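Long-range contact in periplasmic binding protein (Veillonella parvula, PDB 4N01), which probably binds a solute in the periplasm as the substrate-capturing component of a bacterial uptake system: residues R210-D215 / D239-G244. Sequence-based numbering, arbitrary orientation.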
ATOM      1  N   ARG A 210      -5.887  16.747  12.732  1.00 15.63           N
ATOM      2  CA  ARG A 210      -5.996  15.399  13.283  1.00 12.97           C
ATOM      3  C   ARG A 210      -6.972  14.574  12.461  1.00 10.79           C
ATOM      4  O   ARG A 210      -8.054  15.053  12.113  1.00 17.24           O
ATOM      5  CB  ARG A 210      -6.410  15.471  14.746  1.00 21.12           C
ATOM      6  CG  ARG A 210      -5.259  15.947  15.609  1.00 23.20           C
ATOM      7  CD  ARG A 210      -5.725  16.582  16.883  1.00 32.51           C
ATOM      8  NE  ARG A 210      -6.387  15.647  17.794  1.00 31.79           N
ATOM      9  CZ  ARG A 210      -5.748  14.780  18.578  1.00 37.47           C
ATOM     10  NH1 ARG A 210      -4.421  14.696  18.545  1.00 41.10           N
ATOM     11  NH2 ARG A 210      -6.434  13.986  19.392  1.00 29.44           N
ATOM     12  N   VAL A 211      -6.579  13.350  12.117  1.00 10.98           N
ATOM     13  CA  VAL A 211      -7.395  12.524  11.218  1.00 12.27           C
ATOM     14  C   VAL A 211      -7.659  11.125  11.789  1.00 16.84           C
ATOM     15  O   VAL A 211      -6.913  10.623  12.619  1.00 12.17           O
ATOM     16  CB  VAL A 211      -6.776  12.418   9.797  1.00 15.84           C
ATOM     17  CG1 VAL A 211      -6.507  13.814   9.234  1.00 19.66           C
ATOM     18  CG2 VAL A 211      -5.479  11.585   9.809  1.00 13.59           C
ATOM     19  N   PHE A 212      -8.740  10.505  11.345  1.00 15.33           N
ATOM     20  CA  PHE A 212      -9.058   9.141  11.732  1.00  9.33           C
ATOM     21  C   PHE A 212      -9.300   8.362  10.452  1.00 12.66           C
ATOM     22  O   PHE A 212     -10.031   8.811   9.567  1.00 14.28           O
ATOM     23  CB  PHE A 212     -10.312   9.129  12.615  1.00 14.36           C
ATOM     24  CG  PHE A 212     -10.859   7.752  12.877  1.00 15.16           C
ATOM     25  CD1 PHE A 212     -10.174   6.860  13.701  1.00 18.72           C
ATOM     26  CD2 PHE A 212     -12.064   7.357  12.321  1.00 20.93           C
ATOM     27  CE1 PHE A 212     -10.686   5.585  13.944  1.00 15.37           C
ATOM     28  CE2 PHE A 212     -12.584   6.092  12.565  1.00 22.09           C
ATOM     29  CZ  PHE A 212     -11.893   5.204  13.374  1.00 15.69           C
ATOM     30  N   ILE A 213      -8.657   7.208  10.327  1.00 13.18           N
ATOM     31  CA  ILE A 213      -8.861   6.374   9.149  1.00 13.04           C
ATOM     32  C   ILE A 213      -9.927   5.310   9.432  1.00 17.48           C
ATOM     33  O   ILE A 213      -9.784   4.493  10.348  1.00 18.35           O
ATOM     34  CB  ILE A 213      -7.557   5.682   8.706  1.00 19.55           C
ATOM     35  CG1 ILE A 213      -6.519   6.734   8.301  1.00 22.25           C
ATOM     36  CG2 ILE A 213      -7.845   4.762   7.538  1.00 15.91           C
ATOM     37  CD1 ILE A 213      -5.634   7.185   9.425  1.00 26.75           C
ATOM     38  N   TYR A 214     -10.990   5.319   8.636  1.00 15.62           N
ATOM     39  CA  TYR A 214     -12.105   4.402   8.826  1.00 18.37           C
ATOM     40  C   TYR A 214     -12.084   3.401   7.674  1.00 21.47           C
ATOM     41  O   TYR A 214     -12.430   3.736   6.534  1.00 17.53           O
ATOM     42  CB  TYR A 214     -13.418   5.198   8.866  1.00 17.21           C
ATOM     43  CG  TYR A 214     -14.710   4.398   8.965  1.00 15.86           C
ATOM     44  CD1 TYR A 214     -15.321   4.174  10.194  1.00 24.13           C
ATOM     45  CD2 TYR A 214     -15.337   3.906   7.827  1.00 18.31           C
ATOM     46  CE1 TYR A 214     -16.513   3.467  10.288  1.00 27.95           C
ATOM     47  CE2 TYR A 214     -16.526   3.200   7.913  1.00 22.65           C
ATOM     48  CZ  TYR A 214     -17.107   2.983   9.143  1.00 23.81           C
ATOM     49  OH  TYR A 214     -18.288   2.285   9.214  1.00 24.11           O
ATOM     50  N   ASP A 215     -11.641   2.180   7.954  1.00 17.46           N
ATOM     51  CA  ASP A 215     -11.615   1.157   6.915  1.00 17.28           C
ATOM     52  C   ASP A 215     -12.983   0.528   6.757  1.00 19.76           C
ATOM     53  O   ASP A 215     -13.490   0.358   5.638  1.00 26.49           O
ATOM     54  CB  ASP A 215     -10.615   0.063   7.257  1.00 25.11           C
ATOM     55  CG  ASP A 215     -10.621  -1.055   6.238  1.00 30.38           C
ATOM     56  OD1 ASP A 215      -9.826  -0.986   5.274  1.00 31.58           O
ATOM     57  OD2 ASP A 215     -11.431  -2.002   6.382  1.00 34.22           O
ATOM     58  N   ASP A 239      -2.292  14.091  11.161  1.00 17.01           N
ATOM     59  CA  ASP A 239      -1.823  13.243  12.256  1.00 14.22           C
ATOM     60  C   ASP A 239      -2.873  12.222  12.688  1.00 16.68           C
ATOM     61  O   ASP A 239      -3.929  12.594  13.179  1.00 14.17           O
ATOM     62  CB  ASP A 239      -1.438  14.113  13.453  1.00 17.37           C
ATOM     63  CG  ASP A 239      -0.219  14.972  13.180  1.00 23.63           C
ATOM     64  OD1 ASP A 239       0.758  14.452  12.587  1.00 21.04           O
ATOM     65  OD2 ASP A 239      -0.227  16.166  13.569  1.00 21.02           O
ATOM     66  N   ASN A 240      -2.573  10.940  12.502  1.00 13.68           N
ATOM     67  CA  ASN A 240      -3.492   9.847  12.832  1.00 11.76           C
ATOM     68  C   ASN A 240      -3.785   9.789  14.330  1.00 17.96           C
ATOM     69  O   ASN A 240      -2.863   9.594  15.133  1.00 16.11           O
ATOM     70  CB  ASN A 240      -2.879   8.516  12.350  1.00 15.96           C
ATOM     71  CG  ASN A 240      -3.772   7.313  12.620  1.00 12.49           C
ATOM     72  OD1 ASN A 240      -4.872   7.449  13.155  1.00 14.04           O
ATOM     73  ND2 ASN A 240      -3.311   6.125  12.208  1.00 12.53           N
ATOM     74  N   VAL A 241      -5.051   9.979  14.717  1.00 15.16           N
ATOM     75  CA  VAL A 241      -5.377  10.041  16.148  1.00 14.53           C
ATOM     76  C   VAL A 241      -5.247   8.702  16.855  1.00 15.86           C
ATOM     77  O   VAL A 241      -5.250   8.645  18.097  1.00 15.59           O
ATOM     78  CB  VAL A 241      -6.798  10.608  16.424  1.00 15.08           C
ATOM     79  CG1 VAL A 241      -6.892  12.069  15.965  1.00 14.76           C
ATOM     80  CG2 VAL A 241      -7.849   9.755  15.740  1.00 16.22           C
HETATM   81  N   MSE A 242      -5.141   7.623  16.085  1.00 14.63           N
HETATM   82  CA  MSE A 242      -4.974   6.302  16.694  1.00 14.85           C
HETATM   83  C   MSE A 242      -3.493   5.947  16.892  1.00 19.25           C
HETATM   84  O   MSE A 242      -3.173   4.932  17.506  1.00 15.00           O
HETATM   85  CB  MSE A 242      -5.694   5.205  15.884  1.00 17.07           C
HETATM   86  CG  MSE A 242      -7.193   5.460  15.708  1.00 16.83           C
HETATM   87 SE   MSE A 242      -8.133   5.789  17.415  0.62 25.02          SE
HETATM   88  CE  MSE A 242      -8.415   3.930  17.904  1.00 25.98           C
ATOM     89  N   SER A 243      -2.596   6.785  16.371  0.53 14.44           N
ATOM     90  CA  SER A 243      -1.159   6.579  16.567  0.53 15.91           C
ATOM     91  C   SER A 243      -0.703   7.177  17.900  0.53 20.09           C
ATOM     92  O   SER A 243      -1.345   8.088  18.428  0.53 18.74           O
ATOM     93  CB  SER A 243      -0.367   7.188  15.404  0.53 14.16           C
ATOM     94  OG  SER A 243       1.036   7.081  15.619  0.53 15.43           O
ATOM     95  N   GLY A 244       0.390   6.656  18.451  1.00 14.51           N
ATOM     96  CA  GLY A 244       0.892   7.126  19.737  1.00 19.92           C
ATOM     97  C   GLY A 244       0.071   6.622  20.915  1.00 21.81           C
ATOM     98  O   GLY A 244       0.173   7.157  22.024  1.00 23.85           O
TER
HETATM   99  O   HOH W   1      -7.100   6.174  12.424  1.00 15.24           O
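Val211 and Asn240 sit side by side where two parallel strands run their last paired residues before separating. Val211 N donates to Asp239 O (3.0 Å), and Val211 O receives Val241 N almost head-on (2.9 Å). Beyond this ladder residues 240-243 peel away in a type I turn, closed by Ser243 N on Asn240 O, and the Asn240 side chain continues the link through a water that bridges OD1 to Ile213 N. With CG anti to the backbone N (chi1 -179°), chi2 of 1° turns OD1 to accept Met242 N, well above its carbonyl plane, at 2.9 Å as an Asx turn; ND2 binds Ala224 O. An alanine here would probably leave Met242 N, Ala224 O and the water without this partner, and Ile213 CD1 without the amide it packs on at 3.7 Å from Asn240 CG. On the buried side, selenomethionine Met242 lays CG in plane at the Phe212 ring edge and Val241 CG2 rests on Phe212 CB. Partly exposed Arg210 still packs CB on Val241 CG1 (3.6 Å), but its guanidinium turns to Gln262, and Asp239 to Arg208. Strand 238-240, outermost in a four-stranded parallel sheet, follows 209-214 by way of helix 228-234, a beta-alpha-beta crossover of this alpha/beta solute-binding protein.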